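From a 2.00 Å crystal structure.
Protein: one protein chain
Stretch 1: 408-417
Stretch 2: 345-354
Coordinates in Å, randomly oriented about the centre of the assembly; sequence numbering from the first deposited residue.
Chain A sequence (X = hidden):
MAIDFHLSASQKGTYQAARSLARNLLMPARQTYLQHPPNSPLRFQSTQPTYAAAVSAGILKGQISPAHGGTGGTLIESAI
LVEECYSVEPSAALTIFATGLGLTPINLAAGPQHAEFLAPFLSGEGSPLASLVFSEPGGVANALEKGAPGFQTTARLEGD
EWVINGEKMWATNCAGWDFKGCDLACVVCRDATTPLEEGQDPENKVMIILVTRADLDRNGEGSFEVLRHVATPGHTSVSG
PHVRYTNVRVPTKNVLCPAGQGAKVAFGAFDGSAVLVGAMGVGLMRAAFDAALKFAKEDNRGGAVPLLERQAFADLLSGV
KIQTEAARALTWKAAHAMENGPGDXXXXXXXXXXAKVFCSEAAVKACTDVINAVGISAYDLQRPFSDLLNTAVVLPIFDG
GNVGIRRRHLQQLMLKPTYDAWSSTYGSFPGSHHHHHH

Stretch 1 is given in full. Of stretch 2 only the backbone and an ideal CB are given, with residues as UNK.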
ATOM      1  N   ARG A 408      17.090  -8.825  -6.925  1.00 28.27           N
ATOM      2  CA  ARG A 408      17.709  -9.718  -7.919  1.00 28.66           C
ATOM      3  C   ARG A 408      18.423 -10.870  -7.218  1.00 26.75           C
ATOM      4  O   ARG A 408      18.458 -11.986  -7.722  1.00 27.06           O
ATOM      5  CB  ARG A 408      18.727  -8.986  -8.801  1.00 27.86           C
ATOM      6  CG  ARG A 408      18.163  -7.889  -9.686  1.00 31.90           C
ATOM      7  CD  ARG A 408      16.837  -8.295 -10.304  1.00 35.23           C
ATOM      8  NE  ARG A 408      15.805  -7.378  -9.853  1.00 35.25           N
ATOM      9  CZ  ARG A 408      14.569  -7.721  -9.509  1.00 33.15           C
ATOM     10  NH1 ARG A 408      14.164  -8.984  -9.572  1.00 29.54           N
ATOM     11  NH2 ARG A 408      13.732  -6.772  -9.098  1.00 32.04           N
ATOM     12  N   HIS A 409      19.030 -10.596  -6.068  1.00 25.72           N
ATOM     13  CA  HIS A 409      19.625 -11.677  -5.296  1.00 27.53           C
ATOM     14  C   HIS A 409      18.551 -12.637  -4.765  1.00 26.94           C
ATOM     15  O   HIS A 409      18.684 -13.845  -4.905  1.00 23.52           O
ATOM     16  CB  HIS A 409      20.517 -11.132  -4.184  1.00 27.95           C
ATOM     17  CG  HIS A 409      21.819 -10.586  -4.684  1.00 31.57           C
ATOM     18  ND1 HIS A 409      23.036 -11.141  -4.353  1.00 37.06           N
ATOM     19  CD2 HIS A 409      22.091  -9.555  -5.519  1.00 36.69           C
ATOM     20  CE1 HIS A 409      24.003 -10.462  -4.943  1.00 41.86           C
ATOM     21  NE2 HIS A 409      23.457  -9.496  -5.659  1.00 35.83           N
ATOM     22  N   LEU A 410      17.474 -12.099  -4.194  1.00 25.78           N
ATOM     23  CA  LEU A 410      16.361 -12.942  -3.751  1.00 24.94           C
ATOM     24  C   LEU A 410      15.844 -13.812  -4.910  1.00 27.61           C
ATOM     25  O   LEU A 410      15.593 -15.005  -4.747  1.00 25.61           O
ATOM     26  CB  LEU A 410      15.242 -12.072  -3.177  1.00 24.93           C
ATOM     27  CG  LEU A 410      15.614 -11.407  -1.848  1.00 25.23           C
ATOM     28  CD1 LEU A 410      14.582 -10.345  -1.426  1.00 23.63           C
ATOM     29  CD2 LEU A 410      15.789 -12.467  -0.751  1.00 25.01           C
ATOM     30  N   GLN A 411      15.706 -13.210  -6.083  1.00 26.56           N
ATOM     31  CA  GLN A 411      15.283 -13.950  -7.277  1.00 27.82           C
ATOM     32  C   GLN A 411      16.228 -15.115  -7.631  1.00 30.11           C
ATOM     33  O   GLN A 411      15.771 -16.224  -7.904  1.00 29.00           O
ATOM     34  CB  GLN A 411      15.126 -12.981  -8.455  1.00 29.54           C
ATOM     35  CG  GLN A 411      14.765 -13.619  -9.796  1.00 26.47           C
ATOM     36  CD  GLN A 411      14.585 -12.586 -10.910  1.00 34.19           C
ATOM     37  OE1 GLN A 411      13.947 -12.868 -11.927  1.00 34.49           O
ATOM     38  NE2 GLN A 411      15.154 -11.391 -10.728  1.00 27.01           N
ATOM     39  N   GLN A 412      17.538 -14.870  -7.628  1.00 29.14           N
ATOM     40  CA  GLN A 412      18.508 -15.937  -7.908  1.00 29.67           C
ATOM     41  C   GLN A 412      18.498 -17.055  -6.861  1.00 28.27           C
ATOM     42  O   GLN A 412      18.689 -18.226  -7.194  1.00 29.54           O
ATOM     43  CB  GLN A 412      19.919 -15.369  -8.072  1.00 27.72           C
ATOM     44  CG  GLN A 412      20.033 -14.437  -9.270  1.00 34.02           C
ATOM     45  CD  GLN A 412      19.609 -15.113 -10.574  1.00 42.13           C
ATOM     46  OE1 GLN A 412      19.941 -16.278 -10.821  1.00 45.25           O
ATOM     47  NE2 GLN A 412      18.879 -14.377 -11.418  1.00 43.88           N
ATOM     48  N   LEU A 413      18.276 -16.698  -5.601  1.00 25.38           N
ATOM     49  CA  LEU A 413      18.152 -17.703  -4.541  1.00 26.51           C
ATOM     50  C   LEU A 413      16.977 -18.645  -4.797  1.00 27.07           C
ATOM     51  O   LEU A 413      17.142 -19.864  -4.771  1.00 27.93           O
ATOM     52  CB  LEU A 413      18.014 -17.042  -3.170  1.00 25.59           C
ATOM     53  CG  LEU A 413      19.300 -16.373  -2.670  1.00 27.86           C
ATOM     54  CD1 LEU A 413      19.060 -15.487  -1.424  1.00 23.15           C
ATOM     55  CD2 LEU A 413      20.368 -17.435  -2.397  1.00 30.39           C
ATOM     56  N   MET A 414      15.796 -18.080  -5.034  1.00 28.56           N
ATOM     57  CA  MET A 414      14.590 -18.876  -5.274  1.00 28.14           C
ATOM     58  C   MET A 414      14.743 -19.774  -6.514  1.00 33.06           C
ATOM     59  O   MET A 414      14.162 -20.855  -6.582  1.00 29.89           O
ATOM     60  CB  MET A 414      13.353 -17.973  -5.416  1.00 29.67           C
ATOM     61  CG  MET A 414      12.925 -17.253  -4.134  1.00 22.69           C
ATOM     62  SD  MET A 414      11.337 -16.385  -4.290  1.00 27.79           S
ATOM     63  CE  MET A 414      11.793 -15.130  -5.498  1.00 30.57           C
ATOM     64  N   LEU A 415      15.546 -19.330  -7.478  1.00 29.54           N
ATOM     65  CA  LEU A 415      15.766 -20.082  -8.712  1.00 30.65           C
ATOM     66  C   LEU A 415      16.602 -21.344  -8.549  1.00 32.99           C
ATOM     67  O   LEU A 415      16.523 -22.250  -9.377  1.00 35.85           O
ATOM     68  CB  LEU A 415      16.413 -19.180  -9.772  1.00 32.99           C
ATOM     69  CG  LEU A 415      15.491 -18.361 -10.675  1.00 36.03           C
ATOM     70  CD1 LEU A 415      16.254 -17.191 -11.323  1.00 33.94           C
ATOM     71  CD2 LEU A 415      14.844 -19.237 -11.732  1.00 35.68           C
ATOM     72  N   LYS A 416      17.425 -21.404  -7.507  1.00 32.79           N
ATOM     73  CA  LYS A 416      18.268 -22.573  -7.301  1.00 32.21           C
ATOM     74  C   LYS A 416      17.418 -23.797  -6.994  1.00 35.56           C
ATOM     75  O   LYS A 416      16.444 -23.705  -6.251  1.00 32.71           O
ATOM     76  CB  LYS A 416      19.267 -22.356  -6.154  1.00 33.84           C
ATOM     77  CG  LYS A 416      20.333 -21.297  -6.425  1.00 35.09           C
ATOM     78  CD  LYS A 416      21.449 -21.386  -5.400  1.00 34.04           C
ATOM     79  CE  LYS A 416      22.493 -20.306  -5.632  1.00 41.05           C
ATOM     80  NZ  LYS A 416      23.765 -20.624  -4.907  1.00 42.97           N
ATOM     81  N   PRO A 417      17.787 -24.949  -7.579  1.00 37.26           N
ATOM     82  CA  PRO A 417      17.137 -26.229  -7.286  1.00 36.87           C
ATOM     83  C   PRO A 417      17.229 -26.562  -5.802  1.00 36.39           C
ATOM     84  O   PRO A 417      16.363 -27.253  -5.275  1.00 38.28           O
ATOM     85  CB  PRO A 417      17.962 -27.228  -8.107  1.00 35.09           C
ATOM     86  CG  PRO A 417      18.441 -26.444  -9.261  1.00 44.17           C
ATOM     87  CD  PRO A 417      18.744 -25.065  -8.697  1.00 39.00           C
ATOM     88  N   UNK A 345      24.064 -21.469   3.816  1.00 24.47           N
ATOM     89  CA  UNK A 345      24.406 -20.058   3.702  1.00 28.46           C
ATOM     90  C   UNK A 345      23.385 -19.335   2.816  1.00 29.69           C
ATOM     91  O   UNK A 345      23.002 -18.194   3.111  1.00 28.62           O
ATOM     92  CB  UNK A 345      25.819 -19.893   3.138  1.00 28.46           C
ATOM     93  N   UNK A 346      22.956 -19.993   1.737  1.00 29.16           N
ATOM     94  CA  UNK A 346      21.905 -19.470   0.866  1.00 27.13           C
ATOM     95  C   UNK A 346      20.613 -19.187   1.632  1.00 28.45           C
ATOM     96  O   UNK A 346      19.944 -18.196   1.379  1.00 23.88           O
ATOM     97  CB  UNK A 346      21.628 -20.457  -0.270  1.00 27.13           C
ATOM     98  N   UNK A 347      20.233 -20.084   2.536  1.00 26.11           N
ATOM     99  CA  UNK A 347      19.031 -19.865   3.344  1.00 26.95           C
ATOM    100  C   UNK A 347      19.208 -18.718   4.334  1.00 26.82           C
ATOM    101  O   UNK A 347      18.290 -17.916   4.547  1.00 22.89           O
ATOM    102  CB  UNK A 347      18.664 -21.145   4.098  1.00 26.95           C
ATOM    103  N   UNK A 348      20.381 -18.645   4.953  1.00 24.70           N
ATOM    104  CA  UNK A 348      20.638 -17.605   5.948  1.00 23.68           C
ATOM    105  C   UNK A 348      20.632 -16.245   5.272  1.00 22.86           C
ATOM    106  O   UNK A 348      20.071 -15.260   5.768  1.00 24.23           O
ATOM    107  CB  UNK A 348      21.969 -17.844   6.663  1.00 23.68           C
ATOM    108  N   UNK A 349      21.292 -16.226   4.130  1.00 23.91           N
ATOM    109  CA  UNK A 349      21.452 -15.060   3.291  1.00 27.52           C
ATOM    110  C   UNK A 349      20.107 -14.452   2.915  1.00 25.64           C
ATOM    111  O   UNK A 349      19.947 -13.230   2.898  1.00 24.23           O
ATOM    112  CB  UNK A 349      22.239 -15.424   2.030  1.00 27.52           C
ATOM    113  N   UNK A 350      19.139 -15.307   2.598  1.00 22.36           N
ATOM    114  CA  UNK A 350      17.805 -14.824   2.246  1.00 21.73           C
ATOM    115  C   UNK A 350      17.180 -13.955   3.341  1.00 22.16           C
ATOM    116  O   UNK A 350      16.488 -12.975   3.045  1.00 21.13           O
ATOM    117  CB  UNK A 350      16.888 -16.013   1.950  1.00 21.73           C
ATOM    118  N   UNK A 351      17.407 -14.322   4.603  1.00 22.74           N
ATOM    119  CA  UNK A 351      16.853 -13.550   5.714  1.00 19.47           C
ATOM    120  C   UNK A 351      17.540 -12.194   5.870  1.00 22.65           C
ATOM    121  O   UNK A 351      16.887 -11.209   6.198  1.00 23.12           O
ATOM    122  CB  UNK A 351      16.975 -14.345   7.016  1.00 19.47           C
ATOM    123  N   UNK A 352      18.853 -12.147   5.653  1.00 22.47           N
ATOM    124  CA  UNK A 352      19.567 -10.872   5.702  1.00 20.17           C
ATOM    125  C   UNK A 352      18.998  -9.920   4.653  1.00 20.61           C
ATOM    126  O   UNK A 352      18.665  -8.794   4.966  1.00 20.88           O
ATOM    127  CB  UNK A 352      21.067 -11.080   5.481  1.00 20.17           C
ATOM    128  N   UNK A 353      18.913 -10.384   3.410  1.00 20.04           N
ATOM    129  CA  UNK A 353      18.283  -9.620   2.330  1.00 20.43           C
ATOM    130  C   UNK A 353      16.863  -9.172   2.682  1.00 23.67           C
ATOM    131  O   UNK A 353      16.473  -8.018   2.426  1.00 22.82           O
ATOM    132  CB  UNK A 353      18.254 -10.457   1.050  1.00 20.43           C
ATOM    133  N   UNK A 354      16.085 -10.076   3.267  1.00 19.93           N
ATOM    134  CA  UNK A 354      14.718  -9.735   3.675  1.00 21.57           C
ATOM    135  C   UNK A 354      14.676  -8.592   4.691  1.00 20.52           C
ATOM    136  O   UNK A 354      13.842  -7.671   4.574  1.00 21.59           O
ATOM    137  CB  UNK A 354      14.029 -10.968   4.264  1.00 21.57           C
TER

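Stretch 2 is helical throughout and stretch 1 is mostly helical; the two helices run nearly antiparallel, their N-to-C directions at 152° and their axes 10.1 Å apart at closest approach. Each position can therefore be judged by where its CA-to-CB bond points and by which atoms of 408-417 lie near the ideal CB.

Position 345 has nothing of stretch 1 within 5.5 Å of its ideal CB, so its helical backbone (phi/psi -60/-40) admits almost any helix-compatible residue. It is Tyr-345, whose hydroxyl is hydrogen-bonded elsewhere in the structure.

Position 346 points toward stretch 1. Its ideal CB lies 3.9 Å from Leu-413 CD2 and 5.1 Å from Lys-416 NZ, which offers a positive charge within reach of a short side chain. Aspartate or glutamate would answer the charge; asparagine could offer an acceptor, and a small apolar residue could cover the leucine. The deposited residue is Asp-346, with chi1 in m. Its OD2 takes a hydrogen bond from Lys-416 NZ at 3.1 Å, part of a salt bridge, while its OD1 packs 3.7 Å from Leu-413 CD2.

Position 347 points away and 348 is out of reach, so stretch 1 constrains neither. They are Ala-347 and Arg-348.

Position 349 points toward stretch 1 again, with its ideal CB 4.7 Å from Leu-413 CD1. Farther out lie the ring nitrogen ND1 of His-409 and, on the backbone, its carbonyl oxygen. A long donor such as arginine, or at full stretch lysine, could exploit them, and an apolar chain could simply cover the leucine. Arg-349 extends with chi1 to chi3 all in t. Its NH2 donates to His-409 ND1 at 2.4 Å, a very short hydrogen bond with an N-H...acceptor angle of 144°, the two groups meeting edge to edge near their planes. From Arg-349 NH1 to the water is 2.8 Å, and from that water to His-409 O is 3.0 Å; the water accepts from the former and donates to the latter. NH1 also lies 3.9 Å from Leu-413 CD2.

Position 350 points sideways, yet its ideal CB is 4.0 Å from Leu-413 CD1 and 4.6 Å from Leu-410 CD2. Alanine, leucine, or a longer chain with an aliphatic base would suit. It is Glu-350, whose CG packs 3.6 Å from Leu-410 CD2; its carboxylate oxygens are hydrogen-bonded outside the two stretches.

Position 351 points away and 352 is out of reach. Leu-351 and Ala-352 make no contact across the pair.

Position 353 points toward stretch 1, its ideal CB 3.7 Å from Leu-410 CD2, with the methyls of Leu-413 farther out. Leucine, isoleucine or methionine would fit this apolar setting. Leu-353, chi1 m and chi2 t, brings CD1 to 3.6 Å from Leu-413 CD1 and to 3.9 Å from His-409 CB. It completes the hole that receives Leu-413 as a knob, together with Asp-346, Arg-349 and Glu-350.

Position 354 points sideways with nothing within 5.5 Å of its ideal CB, leaving the choice open; Ala-354 occupies it.

Stretch 2 (345-354) YDARRELALA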
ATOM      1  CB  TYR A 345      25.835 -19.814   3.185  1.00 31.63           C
ATOM      2  CG  TYR A 345      26.137 -18.323   3.159  1.00 32.01           C
ATOM      3  CD1 TYR A 345      26.299 -17.615   4.343  1.00 35.64           C
ATOM      4  CD2 TYR A 345      26.185 -17.614   1.964  1.00 33.27           C
ATOM      5  CE1 TYR A 345      26.540 -16.246   4.345  1.00 33.55           C
ATOM      6  CE2 TYR A 345      26.431 -16.238   1.955  1.00 32.08           C
ATOM      7  CZ  TYR A 345      26.609 -15.564   3.153  1.00 34.45           C
ATOM      8  OH  TYR A 345      26.842 -14.204   3.174  1.00 30.04           O
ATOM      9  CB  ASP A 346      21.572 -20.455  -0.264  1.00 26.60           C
ATOM     10  CG  ASP A 346      22.598 -20.456  -1.376  1.00 37.97           C
ATOM     11  OD1 ASP A 346      23.369 -19.472  -1.494  1.00 34.26           O
ATOM     12  OD2 ASP A 346      22.622 -21.452  -2.142  1.00 35.49           O
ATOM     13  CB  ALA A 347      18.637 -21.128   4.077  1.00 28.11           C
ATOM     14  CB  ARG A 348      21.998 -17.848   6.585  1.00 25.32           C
ATOM     15  CG  ARG A 348      22.094 -19.173   7.347  1.00 26.37           C
ATOM     16  CD  ARG A 348      23.533 -19.403   7.813  1.00 25.94           C
ATOM     17  NE  ARG A 348      23.712 -20.685   8.475  1.00 32.75           N
ATOM     18  CZ  ARG A 348      24.625 -20.905   9.418  1.00 38.17           C
ATOM     19  NH1 ARG A 348      25.425 -19.915   9.804  1.00 31.26           N
ATOM     20  NH2 ARG A 348      24.737 -22.110   9.982  1.00 39.88           N
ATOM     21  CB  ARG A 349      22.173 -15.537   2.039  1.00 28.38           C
ATOM     22  CG  ARG A 349      22.318 -14.543   0.985  1.00 36.63           C
ATOM     23  CD  ARG A 349      23.556 -14.854   0.200  1.00 35.55           C
ATOM     24  NE  ARG A 349      23.863 -13.657  -0.538  1.00 36.97           N
ATOM     25  CZ  ARG A 349      23.520 -13.476  -1.796  1.00 40.90           C
ATOM     26  NH1 ARG A 349      22.899 -14.449  -2.457  1.00 30.48           N
ATOM     27  NH2 ARG A 349      23.823 -12.334  -2.390  1.00 40.41           N
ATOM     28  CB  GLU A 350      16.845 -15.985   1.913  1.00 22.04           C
ATOM     29  CG  GLU A 350      15.568 -15.486   1.219  1.00 22.69           C
ATOM     30  CD  GLU A 350      14.425 -16.506   1.206  1.00 32.08           C
ATOM     31  OE1 GLU A 350      14.254 -17.236   2.205  1.00 30.02           O
ATOM     32  OE2 GLU A 350      13.681 -16.560   0.194  1.00 31.74           O
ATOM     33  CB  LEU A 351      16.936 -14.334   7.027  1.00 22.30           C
ATOM     34  CG  LEU A 351      16.084 -15.613   7.095  1.00 26.45           C
ATOM     35  CD1 LEU A 351      16.119 -16.201   8.510  1.00 25.70           C
ATOM     36  CD2 LEU A 351      14.651 -15.355   6.652  1.00 26.42           C
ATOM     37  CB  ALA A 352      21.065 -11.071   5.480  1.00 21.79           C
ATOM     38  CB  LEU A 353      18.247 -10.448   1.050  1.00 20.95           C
ATOM     39  CG  LEU A 353      19.615 -10.861   0.504  1.00 28.55           C
ATOM     40  CD1 LEU A 353      19.477 -12.024  -0.487  1.00 27.01           C
ATOM     41  CD2 LEU A 353      20.282  -9.670  -0.143  1.00 27.11           C
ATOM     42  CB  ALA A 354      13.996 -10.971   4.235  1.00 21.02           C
TER
HETATM   43  O   HOH W   1      21.620 -14.519  -4.955  1.00 31.89           O
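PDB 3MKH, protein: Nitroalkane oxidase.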